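Local coordinates for protein cytochrome CH (Methylobacterium extorquens, PDB 1QN2) that probably carries electrons through its covalently bound heme c, as a small soluble cytochrome c2-type protein, at residues K30-A35 with L55-A60; S47-K52 with K71-T76. All coordinates share one frame; numbering follows the deposited sequence.

Both interactions lie against the same heme c, and each brings polar groups of the chain to a different propionate. Neither is fully core. The centre of interaction 1 (30-35 with 55-60) lies about 8 Å from the centre of the chain, that of interaction 2 (47-52 with 71-76) about 13 Å. The first sets a loop against the chain entering helix 59-67, through two direct backbone hydrogen bonds and an indole. The second joins the start of helix 48-53 to the turn after helix 69-72 without a direct hydrogen bond, through apolar packing, a water and shared grip on a carboxylate. Their segments alternate along the chain, and Leu55 touches Val73 where they adjoin.

Interaction 1: K30-A35 with L55-A60; sequences KGVVGA and LTWDQA. With HEC (heme c), chain D.
Trp57 meets the turn Val32 to Ala35 through two backbone hydrogen bonds that run in opposite senses. Trp57 N donates to Ala35 O at 2.8 Å, nearly straight at 170° and almost along the C=O axis. Gly34 N donates in turn to Trp57 O, also at 2.8 Å, but this donor stands well above the carbonyl plane. Beside them, Trp57 CB packs on Val32 O at 3.4 Å. The side chains of Val32 and Trp57 cross obliquely: Val32 CG2, the methyl anti to the backbone N, reaches Trp57 CD1 at 3.6 Å. Thr56 CG2 lies 4.0 Å from Gly34 O.

With CG anti to the carbonyl carbon (chi1 -69°), the indole of Trp57 extends from the backbone pair toward the heme, and NE1 gives a hydrogen bond to HEC O1A of 2.7 Å at 167°, with the propionate oxygen in the ring plane at its edge. One ring face looks onto HEC CMA, a methyl that Val32 CG2 also meets at 3.9 Å. A tryptophan bonded to a heme propionate is a recurring feature of class I cytochromes c, the family to which this chain belongs, and the bond is likely to steady both the ring and the carboxylate.

Two turns position this first shell. Val32 to Ala35 form a type II beta turn closed by Ala35 N to Val32 O at 3.1 Å; Gly34, at its third position, has a positive phi at which a CB would jam against the preceding carbonyl. Trp57 is the centre of an inverse gamma turn, spanned by Asp58 N to Thr56 O. Farther out, Asp58 N-caps helix 59-67 through Asp61 N, Val33 packs on Leu62 and Leu96, and the ring of Trp65 meets that of Trp57.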
loop_
_atom_site.group_PDB
_atom_site.type_symbol
_atom_site.label_atom_id
_atom_site.label_comp_id
_atom_site.label_asym_id
_atom_site.label_seq_id
_atom_site.Cartn_x
_atom_site.Cartn_y
_atom_site.Cartn_z
ATOM N N LYS A 30 -3.416 8.568 1.330
ATOM C CA LYS A 30 -2.760 9.884 1.310
ATOM C C LYS A 30 -1.580 9.906 2.270
ATOM O O LYS A 30 -1.717 9.581 3.449
ATOM C CB LYS A 30 -3.759 10.981 1.651
ATOM C CG LYS A 30 -3.188 12.399 1.669
ATOM C CD LYS A 30 -4.287 13.387 2.044
ATOM C CE LYS A 30 -3.743 14.774 2.331
ATOM N NZ LYS A 30 -4.674 15.572 3.182
ATOM N N GLY A 31 -0.420 10.293 1.748
ATOM C CA GLY A 31 0.784 10.379 2.547
ATOM C C GLY A 31 1.237 9.076 3.171
ATOM O O GLY A 31 1.857 9.054 4.236
ATOM N N VAL A 32 0.939 7.961 2.509
ATOM C CA VAL A 32 1.330 6.666 3.044
ATOM C C VAL A 32 2.808 6.388 2.902
ATOM O O VAL A 32 3.390 5.632 3.690
ATOM C CB VAL A 32 0.520 5.524 2.400
ATOM C CG1 VAL A 32 0.943 5.355 0.941
ATOM C CG2 VAL A 32 0.753 4.256 3.228
ATOM N N VAL A 33 3.485 6.968 1.907
ATOM C CA VAL A 33 4.898 6.691 1.763
ATOM C C VAL A 33 5.749 7.270 2.867
ATOM O O VAL A 33 5.804 8.481 3.076
ATOM C CB VAL A 33 5.446 7.079 0.386
ATOM C CG1 VAL A 33 6.861 6.547 0.240
ATOM C CG2 VAL A 33 4.545 6.416 -0.669
ATOM N N GLY A 34 6.437 6.394 3.597
ATOM C CA GLY A 34 7.290 6.844 4.681
ATOM C C GLY A 34 6.526 6.937 5.985
ATOM O O GLY A 34 7.070 7.315 7.022
ATOM N N ALA A 35 5.239 6.584 5.959
ATOM C CA ALA A 35 4.466 6.659 7.202
ATOM C C ALA A 35 4.548 5.340 7.971
ATOM O O ALA A 35 4.947 4.310 7.433
ATOM C CB ALA A 35 3.014 6.988 6.888
ATOM N N LEU A 55 6.118 -1.686 11.210
ATOM C CA LEU A 55 6.758 -1.350 9.951
ATOM C C LEU A 55 6.608 0.133 9.588
ATOM O O LEU A 55 5.693 0.834 10.004
ATOM C CB LEU A 55 6.090 -2.163 8.809
ATOM C CG LEU A 55 6.314 -3.666 8.749
ATOM C CD1 LEU A 55 5.531 -4.299 7.618
ATOM C CD2 LEU A 55 7.773 -4.067 8.684
ATOM N N THR A 56 7.582 0.578 8.798
ATOM C CA THR A 56 7.616 1.932 8.237
ATOM C C THR A 56 7.502 1.768 6.703
ATOM O O THR A 56 8.295 1.016 6.132
ATOM C CB THR A 56 8.912 2.682 8.544
ATOM O OG1 THR A 56 8.890 3.166 9.895
ATOM C CG2 THR A 56 9.049 3.888 7.605
ATOM N N TRP A 57 6.526 2.421 6.090
ATOM C CA TRP A 57 6.337 2.286 4.673
ATOM C C TRP A 57 7.415 2.875 3.812
ATOM O O TRP A 57 7.147 3.765 2.993
ATOM C CB TRP A 57 4.948 2.689 4.222
ATOM C CG TRP A 57 3.881 1.741 4.685
ATOM C CD1 TRP A 57 2.701 2.061 5.284
ATOM C CD2 TRP A 57 3.917 0.309 4.601
ATOM N NE1 TRP A 57 1.979 0.916 5.543
ATOM C CE2 TRP A 57 2.719 -0.173 5.169
ATOM C CE3 TRP A 57 4.825 -0.606 4.070
ATOM C CZ2 TRP A 57 2.405 -1.530 5.210
ATOM C CZ3 TRP A 57 4.537 -1.957 4.150
ATOM C CH2 TRP A 57 3.335 -2.403 4.712
ATOM N N ASP A 58 8.654 2.409 3.955
ATOM C CA ASP A 58 9.716 2.953 3.077
ATOM C C ASP A 58 9.618 2.201 1.740
ATOM O O ASP A 58 8.726 1.344 1.641
ATOM C CB ASP A 58 11.078 2.778 3.701
ATOM C CG ASP A 58 11.525 1.375 3.998
ATOM O OD1 ASP A 58 10.842 0.379 3.678
ATOM O OD2 ASP A 58 12.621 1.230 4.589
ATOM N N GLN A 59 10.457 2.467 0.756
ATOM C CA GLN A 59 10.369 1.768 -0.527
ATOM C C GLN A 59 10.575 0.273 -0.390
ATOM O O GLN A 59 9.893 -0.526 -1.044
ATOM C CB GLN A 59 11.386 2.362 -1.512
ATOM C CG GLN A 59 12.317 3.382 -0.869
ATOM C CD GLN A 59 11.634 4.713 -0.629
ATOM O OE1 GLN A 59 11.257 5.406 -1.574
ATOM N NE2 GLN A 59 11.473 5.077 0.638
ATOM N N ALA A 60 11.520 -0.124 0.453
ATOM C CA ALA A 60 11.834 -1.521 0.682
ATOM C C ALA A 60 10.638 -2.292 1.218
ATOM O O ALA A 60 10.279 -3.336 0.678
ATOM C CB ALA A 60 13.030 -1.663 1.606
HETATM FE FE HEC D . -4.527 -2.165 0.199
HETATM C CHA HEC D . -3.787 -1.586 3.497
HETATM C CHB HEC D . -1.725 -0.396 -0.738
HETATM C CHC HEC D . -4.877 -3.319 -3.041
HETATM C CHD HEC D . -7.547 -3.408 1.019
HETATM N NA HEC D . -3.025 -1.135 1.206
HETATM C C1A HEC D . -2.895 -1.053 2.577
HETATM C C2A HEC D . -1.739 -0.366 2.816
HETATM C C3A HEC D . -1.158 -0.029 1.634
HETATM C C4A HEC D . -1.960 -0.512 0.623
HETATM C CMA HEC D . 0.152 0.751 1.608
HETATM C CAA HEC D . -1.177 -0.012 4.171
HETATM C CBA HEC D . -1.684 1.375 4.569
HETATM C CGA HEC D . -1.375 1.778 6.006
HETATM O O1A HEC D . -0.479 1.212 6.681
HETATM O O2A HEC D . -1.723 2.938 6.363
HETATM N NB HEC D . -3.518 -1.869 -1.596
HETATM C C1B HEC D . -2.415 -1.067 -1.729
HETATM C C2B HEC D . -2.186 -0.940 -3.080
HETATM C C3B HEC D . -2.995 -1.833 -3.743
HETATM C C4B HEC D . -3.882 -2.365 -2.813
HETATM C CMB HEC D . -1.106 -0.169 -3.821
HETATM C CAB HEC D . -2.892 -2.124 -5.106
HETATM C CBB HEC D . -1.793 -2.819 -5.619
HETATM N NC HEC D . -5.962 -3.232 -0.835
HETATM C C1C HEC D . -5.941 -3.534 -2.169
HETATM C C2C HEC D . -7.173 -4.078 -2.456
HETATM C C3C HEC D . -7.948 -4.082 -1.324
HETATM C C4C HEC D . -7.170 -3.576 -0.304
HETATM C CMC HEC D . -7.816 -4.592 -3.732
HETATM C CAC HEC D . -9.266 -4.539 -1.234
HETATM C CBC HEC D . -9.679 -5.797 -1.683
HETATM N ND HEC D . -5.514 -2.434 1.990
HETATM C C1D HEC D . -6.734 -3.022 2.063
HETATM C C2D HEC D . -7.017 -3.154 3.408
HETATM C C3D HEC D . -5.977 -2.625 4.100
HETATM C C4D HEC D . -5.009 -2.188 3.232
HETATM C CMD HEC D . -8.212 -3.731 4.146
HETATM C CAD HEC D . -5.835 -2.600 5.610
HETATM C CBD HEC D . -4.980 -3.857 5.863
HETATM C CGD HEC D . -4.941 -4.265 7.333
HETATM O O1D HEC D . -4.376 -5.362 7.598
HETATM O O2D HEC D . -5.359 -3.525 8.249
#

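Interaction 2: S47-K52 with K71-T76; sequences SDALKK and KKVPGT. With HEC (heme c), chain D.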
loop_
_atom_site.group_PDB
_atom_site.type_symbol
_atom_site.label_atom_id
_atom_site.label_comp_id
_atom_site.label_asym_id
_atom_site.label_seq_id
_atom_site.Cartn_x
_atom_site.Cartn_y
_atom_site.Cartn_z
ATOM N N SER A 47 -6.087 -4.071 11.036
ATOM C CA SER A 47 -6.048 -5.395 11.695
ATOM C C SER A 47 -4.998 -5.342 12.817
ATOM O O SER A 47 -4.140 -4.456 12.822
ATOM C CB SER A 47 -5.544 -6.417 10.633
ATOM O OG SER A 47 -4.168 -6.153 10.379
ATOM N N ASP A 48 -5.031 -6.283 13.757
ATOM C CA ASP A 48 -4.002 -6.226 14.814
ATOM C C ASP A 48 -2.624 -6.474 14.202
ATOM O O ASP A 48 -1.615 -5.906 14.618
ATOM C CB ASP A 48 -4.293 -7.313 15.857
ATOM C CG ASP A 48 -4.996 -6.748 17.079
ATOM O OD1 ASP A 48 -4.425 -5.854 17.734
ATOM O OD2 ASP A 48 -6.115 -7.209 17.374
ATOM N N ALA A 49 -2.611 -7.350 13.201
ATOM C CA ALA A 49 -1.375 -7.711 12.524
ATOM C C ALA A 49 -0.656 -6.516 11.944
ATOM O O ALA A 49 0.544 -6.305 12.166
ATOM C CB ALA A 49 -1.624 -8.778 11.476
ATOM N N LEU A 50 -1.364 -5.688 11.171
ATOM C CA LEU A 50 -0.659 -4.529 10.600
ATOM C C LEU A 50 -0.286 -3.520 11.654
ATOM O O LEU A 50 0.829 -2.983 11.712
ATOM C CB LEU A 50 -1.556 -3.874 9.528
ATOM C CG LEU A 50 -0.759 -2.884 8.649
ATOM C CD1 LEU A 50 0.444 -3.601 8.039
ATOM C CD2 LEU A 50 -1.652 -2.412 7.490
ATOM N N LYS A 51 -1.232 -3.194 12.537
ATOM C CA LYS A 51 -0.907 -2.209 13.555
ATOM C C LYS A 51 0.237 -2.594 14.444
ATOM O O LYS A 51 0.996 -1.728 14.914
ATOM C CB LYS A 51 -2.121 -1.718 14.289
ATOM C CG LYS A 51 -2.471 -2.265 15.634
ATOM C CD LYS A 51 -3.684 -1.530 16.203
ATOM C CE LYS A 51 -4.768 -1.426 15.135
ATOM N NZ LYS A 51 -4.962 -0.024 14.675
ATOM N N LYS A 52 0.444 -3.880 14.722
ATOM C CA LYS A 52 1.552 -4.280 15.589
ATOM C C LYS A 52 2.809 -4.616 14.804
ATOM O O LYS A 52 3.848 -4.940 15.401
ATOM C CB LYS A 52 1.132 -5.499 16.434
ATOM C CG LYS A 52 -0.088 -5.306 17.294
ATOM C CD LYS A 52 0.210 -5.176 18.771
ATOM C CE LYS A 52 -1.038 -4.827 19.578
ATOM N NZ LYS A 52 -1.974 -5.981 19.676
ATOM N N LYS A 71 2.259 -12.489 3.008
ATOM C CA LYS A 71 3.542 -13.071 3.438
ATOM C C LYS A 71 4.340 -12.035 4.222
ATOM O O LYS A 71 5.132 -12.363 5.097
ATOM C CB LYS A 71 4.333 -13.535 2.215
ATOM C CG LYS A 71 5.800 -13.816 2.490
ATOM C CD LYS A 71 6.598 -13.774 1.196
ATOM C CE LYS A 71 8.075 -14.028 1.440
ATOM N NZ LYS A 71 8.644 -15.005 0.472
ATOM N N LYS A 72 4.119 -10.764 3.895
ATOM C CA LYS A 72 4.833 -9.674 4.580
ATOM C C LYS A 72 4.217 -9.437 5.957
ATOM O O LYS A 72 4.892 -9.170 6.950
ATOM C CB LYS A 72 4.657 -8.385 3.736
ATOM C CG LYS A 72 5.335 -7.165 4.357
ATOM C CD LYS A 72 6.815 -7.464 4.578
ATOM C CE LYS A 72 7.537 -6.178 4.968
ATOM N NZ LYS A 72 8.990 -6.452 5.149
ATOM N N VAL A 73 2.895 -9.528 5.993
ATOM C CA VAL A 73 2.187 -9.314 7.259
ATOM C C VAL A 73 1.102 -10.370 7.435
ATOM O O VAL A 73 -0.078 -10.144 7.177
ATOM C CB VAL A 73 1.546 -7.913 7.314
ATOM C CG1 VAL A 73 0.784 -7.781 8.651
ATOM C CG2 VAL A 73 2.650 -6.831 7.288
ATOM N N PRO A 74 1.532 -11.561 7.882
ATOM C CA PRO A 74 0.524 -12.614 8.072
ATOM C C PRO A 74 -0.614 -12.105 8.949
ATOM O O PRO A 74 -0.392 -11.528 10.012
ATOM C CB PRO A 74 1.306 -13.718 8.789
ATOM C CG PRO A 74 2.717 -13.508 8.305
ATOM C CD PRO A 74 2.880 -11.976 8.283
ATOM N N GLY A 75 -1.832 -12.320 8.466
ATOM C CA GLY A 75 -3.001 -11.883 9.187
ATOM C C GLY A 75 -3.555 -10.539 8.762
ATOM O O GLY A 75 -4.548 -10.085 9.338
ATOM N N THR A 76 -2.967 -9.879 7.763
ATOM C CA THR A 76 -3.533 -8.584 7.352
ATOM C C THR A 76 -4.921 -8.766 6.758
ATOM O O THR A 76 -5.254 -9.825 6.211
ATOM C CB THR A 76 -2.629 -7.930 6.268
ATOM O OG1 THR A 76 -3.300 -6.759 5.761
ATOM C CG2 THR A 76 -2.424 -8.908 5.122
HETATM FE FE HEC D . -4.527 -2.165 0.199
HETATM C CHA HEC D . -3.787 -1.586 3.497
HETATM C CHB HEC D . -1.725 -0.396 -0.738
HETATM C CHC HEC D . -4.877 -3.319 -3.041
HETATM C CHD HEC D . -7.547 -3.408 1.019
HETATM N NA HEC D . -3.025 -1.135 1.206
HETATM C C1A HEC D . -2.895 -1.053 2.577
HETATM C C2A HEC D . -1.739 -0.366 2.816
HETATM C C3A HEC D . -1.158 -0.029 1.634
HETATM C C4A HEC D . -1.960 -0.512 0.623
HETATM C CMA HEC D . 0.152 0.751 1.608
HETATM C CAA HEC D . -1.177 -0.012 4.171
HETATM C CBA HEC D . -1.684 1.375 4.569
HETATM C CGA HEC D . -1.375 1.778 6.006
HETATM O O1A HEC D . -0.479 1.212 6.681
HETATM O O2A HEC D . -1.723 2.938 6.363
HETATM N NB HEC D . -3.518 -1.869 -1.596
HETATM C C1B HEC D . -2.415 -1.067 -1.729
HETATM C C2B HEC D . -2.186 -0.940 -3.080
HETATM C C3B HEC D . -2.995 -1.833 -3.743
HETATM C C4B HEC D . -3.882 -2.365 -2.813
HETATM C CMB HEC D . -1.106 -0.169 -3.821
HETATM C CAB HEC D . -2.892 -2.124 -5.106
HETATM C CBB HEC D . -1.793 -2.819 -5.619
HETATM N NC HEC D . -5.962 -3.232 -0.835
HETATM C C1C HEC D . -5.941 -3.534 -2.169
HETATM C C2C HEC D . -7.173 -4.078 -2.456
HETATM C C3C HEC D . -7.948 -4.082 -1.324
HETATM C C4C HEC D . -7.170 -3.576 -0.304
HETATM C CMC HEC D . -7.816 -4.592 -3.732
HETATM C CAC HEC D . -9.266 -4.539 -1.234
HETATM C CBC HEC D . -9.679 -5.797 -1.683
HETATM N ND HEC D . -5.514 -2.434 1.990
HETATM C C1D HEC D . -6.734 -3.022 2.063
HETATM C C2D HEC D . -7.017 -3.154 3.408
HETATM C C3D HEC D . -5.977 -2.625 4.100
HETATM C C4D HEC D . -5.009 -2.188 3.232
HETATM C CMD HEC D . -8.212 -3.731 4.146
HETATM C CAD HEC D . -5.835 -2.600 5.610
HETATM C CBD HEC D . -4.980 -3.857 5.863
HETATM C CGD HEC D . -4.941 -4.265 7.333
HETATM O O1D HEC D . -4.376 -5.362 7.598
HETATM O O2D HEC D . -5.359 -3.525 8.249
HETATM O O HOH W 1 -4.735 -9.226 12.722
#
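HEC O1D is gripped by two hydroxyls, one from each segment: Thr76 OG1 donates to it at 2.5 Å and Ser47 OG at 2.9 Å. Ser47 N holds the other oxygen of this propionate, HEC O2D, at 2.9 Å and 170°, so both carboxylate oxygens are held, limiting its rotation. Ser47 OG lies between the backbone N and the carbonyl carbon (chi1 70°), where it accepts from Leu50 N at 3.0 Å and N-caps helix 48-53. An alanine here, lacking the hydroxyl, would probably leave Leu50 N uncapped and the propionate freer to turn.

Across the contact, Ala49 CB presses on Pro74 O at 3.4 Å and on Val73 CG1 at 3.8 Å. Gly75, in the type II turn Val73 to Thr76, has a positive phi and lies where a CB would crowd Ala49. Water 1 accepts from Ala49 N and donates weakly to Gly75 O. Leu50 CD1 meets Val73 CG2 at 4.0 Å, their side chains crossing at about a right angle.

The start of helix 48-53 and the turn after helix 69-72 clasp a propionate in the heme pocket of this cytochrome c fold, with Trp65 of helix 59-67 packed on Val73 and Thr76.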